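Local coordinates for halocarboxylic acid dehalogenase DehI (PDB 3BJX), which is a group I alpha-haloacid dehalogenase that probably hydrolyses the carbon-halogen bond of 2-halocarboxylic acids, at residues E33-T44 and A58-R69; P48-V56 and H199-A207. All coordinates share one frame; numbering follows the deposited sequence.

Contact 1 (E33-T44 and A58-R69). With SO4 (sulfate ion), chain G.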
loop_
_atom_site.group_PDB
_atom_site.type_symbol
_atom_site.label_atom_id
_atom_site.label_comp_id
_atom_site.label_asym_id
_atom_site.label_seq_id
_atom_site.Cartn_x
_atom_site.Cartn_y
_atom_site.Cartn_z
ATOM N N GLU A 33 0.212 -15.902 -24.533
ATOM C CA GLU A 33 0.771 -14.547 -24.576
ATOM C C GLU A 33 1.410 -14.129 -23.238
ATOM O O GLU A 33 2.434 -13.437 -23.227
ATOM C CB GLU A 33 -0.242 -13.499 -25.083
ATOM C CG GLU A 33 -1.531 -13.369 -24.263
ATOM C CD GLU A 33 -2.236 -12.004 -24.406
ATOM O OE1 GLU A 33 -1.805 -11.182 -25.251
ATOM O OE2 GLU A 33 -3.221 -11.756 -23.656
HETATM N N MSE A 34 0.832 -14.590 -22.129
HETATM C CA MSE A 34 1.383 -14.354 -20.801
HETATM C C MSE A 34 2.805 -14.931 -20.642
HETATM O O MSE A 34 3.701 -14.302 -20.058
HETATM C CB MSE A 34 0.440 -14.932 -19.749
HETATM C CG MSE A 34 0.723 -14.454 -18.339
HETATM SE SE MSE A 34 0.541 -12.512 -18.186
HETATM C CE MSE A 34 -1.405 -12.411 -17.974
ATOM N N GLU A 35 3.012 -16.127 -21.171
ATOM C CA GLU A 35 4.312 -16.753 -21.143
ATOM C C GLU A 35 5.302 -15.952 -21.980
ATOM O O GLU A 35 6.470 -15.841 -21.613
ATOM C CB GLU A 35 4.208 -18.168 -21.668
ATOM C CG GLU A 35 5.479 -18.986 -21.523
ATOM C CD GLU A 35 5.347 -20.379 -22.109
ATOM O OE1 GLU A 35 4.262 -20.721 -22.639
ATOM O OE2 GLU A 35 6.341 -21.130 -22.029
ATOM N N SER A 36 4.827 -15.403 -23.100
ATOM C CA SER A 36 5.641 -14.585 -23.989
ATOM C C SER A 36 6.059 -13.299 -23.317
ATOM O O SER A 36 7.234 -12.937 -23.350
ATOM C CB SER A 36 4.870 -14.258 -25.263
ATOM O OG SER A 36 5.040 -15.302 -26.188
ATOM N N THR A 37 5.073 -12.615 -22.735
ATOM C CA THR A 37 5.256 -11.436 -21.853
ATOM C C THR A 37 6.323 -11.638 -20.766
ATOM O O THR A 37 7.260 -10.846 -20.667
ATOM C CB THR A 37 3.899 -10.998 -21.198
ATOM O OG1 THR A 37 2.994 -10.573 -22.214
ATOM C CG2 THR A 37 4.087 -9.850 -20.239
ATOM N N TYR A 38 6.168 -12.685 -19.959
ATOM C CA TYR A 38 7.152 -13.077 -18.932
ATOM C C TYR A 38 8.576 -13.127 -19.463
ATOM O O TYR A 38 9.475 -12.511 -18.899
ATOM C CB TYR A 38 6.795 -14.458 -18.352
ATOM C CG TYR A 38 5.794 -14.456 -17.206
ATOM C CD1 TYR A 38 5.898 -15.392 -16.164
ATOM C CD2 TYR A 38 4.738 -13.534 -17.168
ATOM C CE1 TYR A 38 4.967 -15.414 -15.134
ATOM C CE2 TYR A 38 3.819 -13.535 -16.128
ATOM C CZ TYR A 38 3.927 -14.467 -15.121
ATOM O OH TYR A 38 3.004 -14.452 -14.096
ATOM N N GLU A 39 8.779 -13.881 -20.534
ATOM C CA GLU A 39 10.082 -14.001 -21.190
ATOM C C GLU A 39 10.569 -12.650 -21.678
ATOM O O GLU A 39 11.737 -12.304 -21.481
ATOM C CB GLU A 39 9.995 -14.975 -22.356
ATOM C CG GLU A 39 11.219 -14.991 -23.277
ATOM C CD GLU A 39 12.396 -15.793 -22.739
ATOM O OE1 GLU A 39 12.325 -16.348 -21.605
ATOM O OE2 GLU A 39 13.411 -15.870 -23.471
ATOM N N ASP A 40 9.670 -11.883 -22.294
ATOM C CA ASP A 40 10.011 -10.552 -22.787
ATOM C C ASP A 40 10.384 -9.583 -21.665
ATOM O O ASP A 40 11.327 -8.800 -21.821
ATOM C CB ASP A 40 8.898 -9.958 -23.652
ATOM C CG ASP A 40 9.406 -8.844 -24.519
ATOM O OD1 ASP A 40 10.566 -8.960 -24.974
ATOM O OD2 ASP A 40 8.693 -7.851 -24.736
ATOM N N ILE A 41 9.658 -9.633 -20.544
ATOM C CA ILE A 41 10.023 -8.842 -19.346
ATOM C C ILE A 41 11.470 -9.135 -18.937
ATOM O O ILE A 41 12.250 -8.227 -18.789
ATOM C CB ILE A 41 9.018 -9.032 -18.159
ATOM C CG1 ILE A 41 7.736 -8.221 -18.398
ATOM C CG2 ILE A 41 9.619 -8.612 -16.831
ATOM C CD1 ILE A 41 6.562 -8.665 -17.551
ATOM N N ARG A 42 11.836 -10.412 -18.839
ATOM C CA ARG A 42 13.185 -10.824 -18.434
ATOM C C ARG A 42 14.299 -10.423 -19.413
ATOM O O ARG A 42 15.364 -10.028 -18.983
ATOM C CB ARG A 42 13.231 -12.328 -18.184
ATOM C CG ARG A 42 12.355 -12.838 -17.041
ATOM C CD ARG A 42 12.670 -14.325 -16.752
ATOM N NE ARG A 42 12.235 -15.188 -17.848
ATOM C CZ ARG A 42 11.103 -15.887 -17.858
ATOM N NH1 ARG A 42 10.293 -15.878 -16.806
ATOM N NH2 ARG A 42 10.792 -16.610 -18.915
ATOM N N LEU A 43 14.055 -10.517 -20.719
ATOM C CA LEU A 43 15.062 -10.174 -21.728
ATOM C C LEU A 43 15.196 -8.675 -21.849
ATOM O O LEU A 43 16.270 -8.173 -22.088
ATOM C CB LEU A 43 14.716 -10.785 -23.105
ATOM C CG LEU A 43 14.776 -12.315 -23.346
ATOM C CD1 LEU A 43 13.912 -12.782 -24.536
ATOM C CD2 LEU A 43 16.208 -12.821 -23.513
ATOM N N THR A 44 14.098 -7.958 -21.670
ATOM C CA THR A 44 14.078 -6.492 -21.809
ATOM C C THR A 44 14.697 -5.815 -20.584
ATOM O O THR A 44 15.481 -4.848 -20.720
ATOM C CB THR A 44 12.636 -5.975 -22.009
ATOM O OG1 THR A 44 12.073 -6.587 -23.171
ATOM C CG2 THR A 44 12.584 -4.436 -22.154
ATOM N N ALA A 58 -0.440 -10.538 -13.340
ATOM C CA ALA A 58 -0.775 -11.591 -14.283
ATOM C C ALA A 58 -2.113 -12.281 -13.991
ATOM O O ALA A 58 -2.669 -12.933 -14.881
ATOM C CB ALA A 58 0.349 -12.629 -14.309
ATOM N N THR A 59 -2.622 -12.154 -12.763
ATOM C CA THR A 59 -3.927 -12.755 -12.392
ATOM C C THR A 59 -5.141 -11.856 -12.720
ATOM O O THR A 59 -6.287 -12.274 -12.523
ATOM C CB THR A 59 -3.992 -13.179 -10.900
ATOM O OG1 THR A 59 -4.156 -12.019 -10.088
ATOM C CG2 THR A 59 -2.743 -13.879 -10.477
ATOM N N PHE A 60 -4.882 -10.644 -13.215
ATOM C CA PHE A 60 -5.923 -9.702 -13.664
ATOM C C PHE A 60 -6.124 -9.849 -15.174
ATOM O O PHE A 60 -5.182 -9.667 -15.941
ATOM C CB PHE A 60 -5.532 -8.251 -13.335
ATOM C CG PHE A 60 -5.554 -7.921 -11.859
ATOM C CD1 PHE A 60 -6.699 -7.381 -11.267
ATOM C CD2 PHE A 60 -4.440 -8.144 -11.064
ATOM C CE1 PHE A 60 -6.735 -7.090 -9.898
ATOM C CE2 PHE A 60 -4.464 -7.856 -9.696
ATOM C CZ PHE A 60 -5.612 -7.318 -9.114
ATOM N N PRO A 61 -7.351 -10.176 -15.621
ATOM C CA PRO A 61 -7.525 -10.464 -17.055
ATOM C C PRO A 61 -7.070 -9.334 -17.978
ATOM O O PRO A 61 -7.496 -8.195 -17.823
ATOM C CB PRO A 61 -9.030 -10.701 -17.188
ATOM C CG PRO A 61 -9.445 -11.169 -15.821
ATOM C CD PRO A 61 -8.614 -10.327 -14.876
ATOM N N GLY A 62 -6.176 -9.675 -18.902
ATOM C CA GLY A 62 -5.707 -8.806 -19.973
ATOM C C GLY A 62 -4.637 -7.780 -19.617
ATOM O O GLY A 62 -3.962 -7.242 -20.508
ATOM N N TYR A 63 -4.493 -7.493 -18.326
ATOM C CA TYR A 63 -3.757 -6.307 -17.909
ATOM C C TYR A 63 -2.297 -6.291 -18.303
ATOM O O TYR A 63 -1.862 -5.391 -19.023
ATOM C CB TYR A 63 -3.905 -6.015 -16.403
ATOM C CG TYR A 63 -3.105 -4.803 -15.984
ATOM C CD1 TYR A 63 -3.376 -3.532 -16.530
ATOM C CD2 TYR A 63 -2.061 -4.919 -15.067
ATOM C CE1 TYR A 63 -2.626 -2.406 -16.168
ATOM C CE2 TYR A 63 -1.300 -3.809 -14.706
ATOM C CZ TYR A 63 -1.586 -2.553 -15.252
ATOM O OH TYR A 63 -0.821 -1.463 -14.879
ATOM N N LEU A 64 -1.555 -7.285 -17.823
ATOM C CA LEU A 64 -0.080 -7.263 -17.858
ATOM C C LEU A 64 0.486 -7.318 -19.277
ATOM O O LEU A 64 1.430 -6.599 -19.574
ATOM C CB LEU A 64 0.526 -8.366 -16.957
ATOM C CG LEU A 64 2.061 -8.533 -17.019
ATOM C CD1 LEU A 64 2.765 -7.376 -16.274
ATOM C CD2 LEU A 64 2.588 -9.901 -16.520
ATOM N N PRO A 65 -0.065 -8.175 -20.158
ATOM C CA PRO A 65 0.445 -8.135 -21.528
ATOM C C PRO A 65 0.359 -6.743 -22.158
ATOM O O PRO A 65 1.318 -6.311 -22.828
ATOM C CB PRO A 65 -0.461 -9.126 -22.263
ATOM C CG PRO A 65 -0.840 -10.115 -21.186
ATOM C CD PRO A 65 -1.076 -9.235 -19.993
ATOM N N LEU A 66 -0.775 -6.062 -21.937
ATOM C CA LEU A 66 -0.995 -4.721 -22.452
ATOM C C LEU A 66 -0.102 -3.715 -21.741
ATOM O O LEU A 66 0.656 -3.007 -22.399
ATOM C CB LEU A 66 -2.467 -4.321 -22.326
ATOM C CG LEU A 66 -2.804 -2.856 -22.632
ATOM C CD1 LEU A 66 -2.870 -2.570 -24.132
ATOM C CD2 LEU A 66 -4.107 -2.486 -21.937
ATOM N N ALA A 67 -0.190 -3.666 -20.405
ATOM C CA ALA A 67 0.673 -2.823 -19.579
ATOM C C ALA A 67 2.160 -2.947 -19.916
ATOM O O ALA A 67 2.860 -1.944 -20.061
ATOM C CB ALA A 67 0.444 -3.099 -18.119
ATOM N N TRP A 68 2.657 -4.162 -20.061
ATOM C CA TRP A 68 4.060 -4.325 -20.455
ATOM C C TRP A 68 4.383 -3.799 -21.866
ATOM O O TRP A 68 5.427 -3.176 -22.083
ATOM C CB TRP A 68 4.499 -5.784 -20.319
ATOM C CG TRP A 68 5.857 -6.008 -20.861
ATOM C CD1 TRP A 68 6.188 -6.739 -21.955
ATOM C CD2 TRP A 68 7.081 -5.453 -20.355
ATOM N NE1 TRP A 68 7.554 -6.684 -22.164
ATOM C CE2 TRP A 68 8.118 -5.905 -21.186
ATOM C CE3 TRP A 68 7.400 -4.628 -19.268
ATOM C CZ2 TRP A 68 9.439 -5.569 -20.960
ATOM C CZ3 TRP A 68 8.714 -4.289 -19.064
ATOM C CH2 TRP A 68 9.713 -4.758 -19.898
ATOM N N ARG A 69 3.482 -4.051 -22.816
ATOM C CA ARG A 69 3.636 -3.628 -24.211
ATOM C C ARG A 69 3.794 -2.106 -24.332
ATOM O O ARG A 69 4.487 -1.606 -25.214
ATOM C CB ARG A 69 2.421 -4.117 -25.003
ATOM C CG ARG A 69 2.333 -3.689 -26.477
ATOM C CD ARG A 69 1.034 -4.186 -27.121
ATOM N NE ARG A 69 0.732 -5.555 -26.703
ATOM C CZ ARG A 69 -0.437 -5.974 -26.218
ATOM N NH1 ARG A 69 -1.479 -5.150 -26.114
ATOM N NH2 ARG A 69 -0.567 -7.244 -25.859
HETATM S S SO4 G . -2.161 -1.601 -28.208
HETATM O O1 SO4 G . -2.090 -3.060 -28.124
HETATM O O2 SO4 G . -1.990 -1.170 -29.597
HETATM O O3 SO4 G . -3.450 -1.144 -27.686
HETATM O O4 SO4 G . -1.081 -1.036 -27.399
HETATM O O HOH W 1 3.141 -8.028 -23.738
#

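Contact 2 (P48-V56 and H199-A207). With SO4 (sulfate ion), chain E.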
loop_
_atom_site.group_PDB
_atom_site.type_symbol
_atom_site.label_atom_id
_atom_site.label_comp_id
_atom_site.label_asym_id
_atom_site.label_seq_id
_atom_site.Cartn_x
_atom_site.Cartn_y
_atom_site.Cartn_z
ATOM N N PRO A 48 16.749 -12.464 -14.429
ATOM C CA PRO A 48 16.422 -13.874 -14.495
ATOM C C PRO A 48 15.146 -14.283 -13.719
ATOM O O PRO A 48 14.960 -15.468 -13.402
ATOM C CB PRO A 48 17.672 -14.532 -13.879
ATOM C CG PRO A 48 18.326 -13.471 -13.043
ATOM C CD PRO A 48 17.584 -12.176 -13.249
ATOM N N TRP A 49 14.290 -13.326 -13.399
ATOM C CA TRP A 49 13.012 -13.629 -12.767
ATOM C C TRP A 49 11.954 -12.617 -13.207
ATOM O O TRP A 49 12.278 -11.505 -13.649
ATOM C CB TRP A 49 13.137 -13.699 -11.226
ATOM C CG TRP A 49 12.961 -12.399 -10.480
ATOM C CD1 TRP A 49 11.886 -12.027 -9.710
ATOM C CD2 TRP A 49 13.885 -11.296 -10.421
ATOM N NE1 TRP A 49 12.081 -10.768 -9.182
ATOM C CE2 TRP A 49 13.298 -10.296 -9.603
ATOM C CE3 TRP A 49 15.151 -11.053 -10.977
ATOM C CZ2 TRP A 49 13.944 -9.067 -9.323
ATOM C CZ3 TRP A 49 15.788 -9.813 -10.699
ATOM C CH2 TRP A 49 15.173 -8.846 -9.889
ATOM N N VAL A 50 10.697 -13.024 -13.099
ATOM C CA VAL A 50 9.555 -12.126 -13.221
ATOM C C VAL A 50 9.135 -11.738 -11.808
ATOM O O VAL A 50 8.914 -12.621 -10.967
ATOM C CB VAL A 50 8.377 -12.784 -14.017
ATOM C CG1 VAL A 50 7.120 -11.973 -13.885
ATOM C CG2 VAL A 50 8.748 -12.909 -15.502
ATOM N N ALA A 51 9.074 -10.424 -11.548
ATOM C CA ALA A 51 8.802 -9.896 -10.222
ATOM C C ALA A 51 7.518 -10.490 -9.681
ATOM O O ALA A 51 6.550 -10.652 -10.438
ATOM C CB ALA A 51 8.700 -8.405 -10.247
ATOM N N PHE A 52 7.542 -10.849 -8.396
ATOM C CA PHE A 52 6.351 -11.224 -7.636
ATOM C C PHE A 52 5.158 -10.296 -7.983
ATOM O O PHE A 52 4.043 -10.767 -8.223
ATOM C CB PHE A 52 6.701 -11.174 -6.124
ATOM C CG PHE A 52 5.597 -11.650 -5.181
ATOM C CD1 PHE A 52 4.615 -12.543 -5.587
ATOM C CD2 PHE A 52 5.600 -11.224 -3.840
ATOM C CE1 PHE A 52 3.628 -12.973 -4.688
ATOM C CE2 PHE A 52 4.639 -11.661 -2.936
ATOM C CZ PHE A 52 3.651 -12.538 -3.359
ATOM N N GLY A 53 5.403 -8.987 -8.032
ATOM C CA GLY A 53 4.366 -8.014 -8.345
ATOM C C GLY A 53 3.743 -8.216 -9.710
ATOM O O GLY A 53 2.529 -8.061 -9.883
ATOM N N CYS A 54 4.574 -8.552 -10.692
ATOM C CA CYS A 54 4.065 -8.870 -12.035
ATOM C C CYS A 54 3.248 -10.152 -12.049
ATOM O O CYS A 54 2.215 -10.205 -12.695
ATOM C CB CYS A 54 5.198 -8.972 -13.035
ATOM S SG CYS A 54 5.898 -7.382 -13.367
ATOM N N ARG A 55 3.713 -11.166 -11.324
ATOM C CA ARG A 55 3.032 -12.455 -11.251
ATOM C C ARG A 55 1.639 -12.356 -10.621
ATOM O O ARG A 55 0.728 -13.126 -10.988
ATOM C CB ARG A 55 3.894 -13.498 -10.511
ATOM C CG ARG A 55 5.320 -13.589 -11.060
ATOM C CD ARG A 55 6.025 -14.865 -10.636
ATOM N NE ARG A 55 6.129 -15.065 -9.185
ATOM C CZ ARG A 55 7.215 -14.816 -8.450
ATOM N NH1 ARG A 55 8.309 -14.300 -8.996
ATOM N NH2 ARG A 55 7.198 -15.067 -7.134
ATOM N N VAL A 56 1.483 -11.423 -9.681
ATOM C CA VAL A 56 0.174 -11.094 -9.129
ATOM C C VAL A 56 -0.705 -10.341 -10.135
ATOM O O VAL A 56 -1.909 -10.585 -10.204
ATOM C CB VAL A 56 0.296 -10.307 -7.790
ATOM C CG1 VAL A 56 -1.070 -9.844 -7.299
ATOM C CG2 VAL A 56 1.004 -11.187 -6.727
ATOM N N HIS A 199 2.742 -8.778 2.630
ATOM C CA HIS A 199 1.636 -9.716 2.362
ATOM C C HIS A 199 2.172 -11.114 2.020
ATOM O O HIS A 199 1.441 -12.110 2.084
ATOM C CB HIS A 199 0.795 -9.204 1.197
ATOM C CG HIS A 199 1.606 -8.948 -0.037
ATOM N ND1 HIS A 199 2.512 -7.912 -0.125
ATOM C CD2 HIS A 199 1.673 -9.609 -1.217
ATOM C CE1 HIS A 199 3.097 -7.944 -1.306
ATOM N NE2 HIS A 199 2.604 -8.961 -1.990
ATOM N N GLY A 200 3.440 -11.169 1.627
ATOM C CA GLY A 200 4.083 -12.407 1.245
ATOM C C GLY A 200 5.594 -12.234 1.085
ATOM O O GLY A 200 6.137 -11.113 1.210
ATOM N N PRO A 201 6.298 -13.357 0.852
ATOM C CA PRO A 201 7.733 -13.327 0.642
ATOM C C PRO A 201 8.140 -12.895 -0.793
ATOM O O PRO A 201 7.565 -13.358 -1.768
ATOM C CB PRO A 201 8.136 -14.770 0.913
ATOM C CG PRO A 201 6.952 -15.556 0.561
ATOM C CD PRO A 201 5.755 -14.723 0.820
ATOM N N ALA A 202 9.141 -12.021 -0.900
ATOM C CA ALA A 202 9.641 -11.547 -2.201
ATOM C C ALA A 202 10.365 -12.680 -2.889
ATOM O O ALA A 202 10.871 -13.583 -2.203
ATOM C CB ALA A 202 10.598 -10.403 -1.992
ATOM N N SER A 203 10.440 -12.626 -4.224
ATOM C CA SER A 203 11.199 -13.622 -4.996
ATOM C C SER A 203 12.590 -13.770 -4.425
ATOM O O SER A 203 13.186 -14.854 -4.492
ATOM C CB SER A 203 11.329 -13.232 -6.472
ATOM O OG SER A 203 10.068 -13.049 -7.077
ATOM N N ASP A 204 13.088 -12.668 -3.853
ATOM C CA ASP A 204 14.439 -12.593 -3.273
ATOM C C ASP A 204 14.625 -13.633 -2.212
ATOM O O ASP A 204 15.679 -14.273 -2.142
ATOM C CB ASP A 204 14.668 -11.229 -2.610
ATOM C CG ASP A 204 14.557 -10.088 -3.571
ATOM O OD1 ASP A 204 13.453 -9.882 -4.155
ATOM O OD2 ASP A 204 15.568 -9.383 -3.722
ATOM N N PHE A 205 13.599 -13.745 -1.364
ATOM C CA PHE A 205 13.554 -14.684 -0.242
ATOM C C PHE A 205 13.260 -16.115 -0.699
ATOM O O PHE A 205 13.807 -17.061 -0.147
ATOM C CB PHE A 205 12.585 -14.191 0.840
ATOM C CG PHE A 205 12.960 -12.843 1.407
ATOM C CD1 PHE A 205 14.298 -12.547 1.734
ATOM C CD2 PHE A 205 11.994 -11.858 1.613
ATOM C CE1 PHE A 205 14.653 -11.302 2.234
ATOM C CE2 PHE A 205 12.347 -10.608 2.110
ATOM C CZ PHE A 205 13.672 -10.329 2.431
ATOM N N GLN A 206 12.423 -16.278 -1.722
ATOM C CA GLN A 206 12.287 -17.590 -2.397
ATOM C C GLN A 206 13.614 -18.172 -2.916
ATOM O O GLN A 206 13.830 -19.390 -2.935
ATOM C CB GLN A 206 11.292 -17.489 -3.548
ATOM C CG GLN A 206 9.862 -17.246 -3.092
ATOM C CD GLN A 206 8.901 -17.134 -4.265
ATOM O OE1 GLN A 206 8.447 -16.042 -4.614
ATOM N NE2 GLN A 206 8.604 -18.261 -4.891
ATOM N N ALA A 207 14.507 -17.289 -3.335
ATOM C CA ALA A 207 15.718 -17.692 -3.988
ATOM C C ALA A 207 16.790 -18.058 -2.987
ATOM O O ALA A 207 17.622 -18.924 -3.244
ATOM C CB ALA A 207 16.186 -16.575 -4.881
HETATM S S SO4 E . 10.270 -9.504 -6.420
HETATM O O1 SO4 E . 11.743 -9.410 -6.459
HETATM O O2 SO4 E . 9.682 -8.297 -7.001
HETATM O O3 SO4 E . 9.857 -10.663 -7.198
HETATM O O4 SO4 E . 9.766 -9.651 -5.054
#

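Contact 1 (E33-T44 and A58-R69)
The Trp68 indole has CG1 of Ile41 over one face, 3.6 Å from the centroid of its six-membered ring, a CH-pi contact only 18° off the normal. At its edge stand the Asp40 carboxylate, CB of Thr44 and a water. This is knobs-into-holes packing of two helices in the all-helical DehI fold: 33-44 and 63-69 run at 38°, with Trp68 set among Thr37, Asp40, Ile41 and Thr44. CG of Trp68 lies anti to its backbone N (chi1 173°), which sends the ring across to helix 33-44. There NE1 gives a straight bond to OD2 of Asp40 (3.0 Å), lying in the ring plane but arriving from above the carboxylate plane; OD1 of Asp40 is salt-bridged to Lys163.

One turn earlier Leu64 is the second knob, held by Met34, Thr37, Tyr38 and Ile41. Its CD2 meets SE of Met34 (modelled as selenomethionine) at 3.7 Å and the edge of the Tyr38 ring, whose OH is hydrogen-bonded to Leu25 O. CE of Met34 reaches CD of Pro65 (3.8 Å). At the solvent-exposed side the Glu33 side chain crosses Pro65 at about a right angle, and NH1 of Arg69 is hydrogen-bonded to a sulfate, probably from the crystallisation liquor. Beside Pro65 a water bridges the helices, donating to Pro65 O at 2.7 Å and lying 3.0 Å from OG1 of Thr37.

Contact 2 (P48-V56 and H199-A207)
Phe52 reaches across to the 199-202 loop while its own helix start faces a buried sulfate. Its CB packs 3.4 Å from sulfate O3. With chi1 at -175° the ring swings away from the anion, toward the loop: CD2 meets Pro201 O (3.6 Å), CE2 lies 3.5 Å from NE2 of His199, and CZ stays near NE2 and CD2 of the same imidazole. The two rings lie nearly parallel, 15° apart, but are displaced so that little of one stands over the other; NE2 of His199 is hydrogen-bonded to Tyr280.

The sulfate, probably from the crystallisation liquor, sits where two helices begin. Phe52 N gives O3 a nearly straight bond (2.6 Å), Ser203 N binds O4, and NE1 of Trp49 meets O3 at the indole edge. Both helix starts would favour an anion here, possibly the carboxylate of a haloacid substrate, though the sulfate alone does not prove this. OG of Ser203 also faces O3, at a spacing too short to trust in detail. OG also accepts a hydrogen bond from NH1 of Arg55 (2.9 Å), which is bonded to Val50 O as well, while CA of Phe52 lies over the guanidinium. NH2 of Arg55 adds a weak bond to OE1 of Gln206 (3.0 Å); NE2 of Gln206 is hydrogen-bonded to Val176 O.

Helices 52-57 and 203-208 thus meet start to start, at 113°, with helix 112-143 packing on Trp49 and Ser203 and helix 267-299 on Ala202 and Asp204.

In the fold
Contact 2 is wholly buried, its centre about 6 Å from that of the chain; contact 1, about 15 Å out, is mostly buried but has exposed residues at one side. Contact 1 joins near neighbours in sequence, helices 32-45 and 63-71, chiefly through apolar knobs and one indole-carboxylate bond; contact 2 brings together segments more than 140 residues apart through Phe52 packing, an arginine bonded to serine and glutamine, and a sulfate shared by backbone amides of both segments. The sulfate of contact 1 instead sits at an exposed arginine. Helix 52-57, between the helices of contact 1 in the chain, ties the two sites: OH of Tyr38 packs on CA of Arg55. Both contacts touch the second subunit.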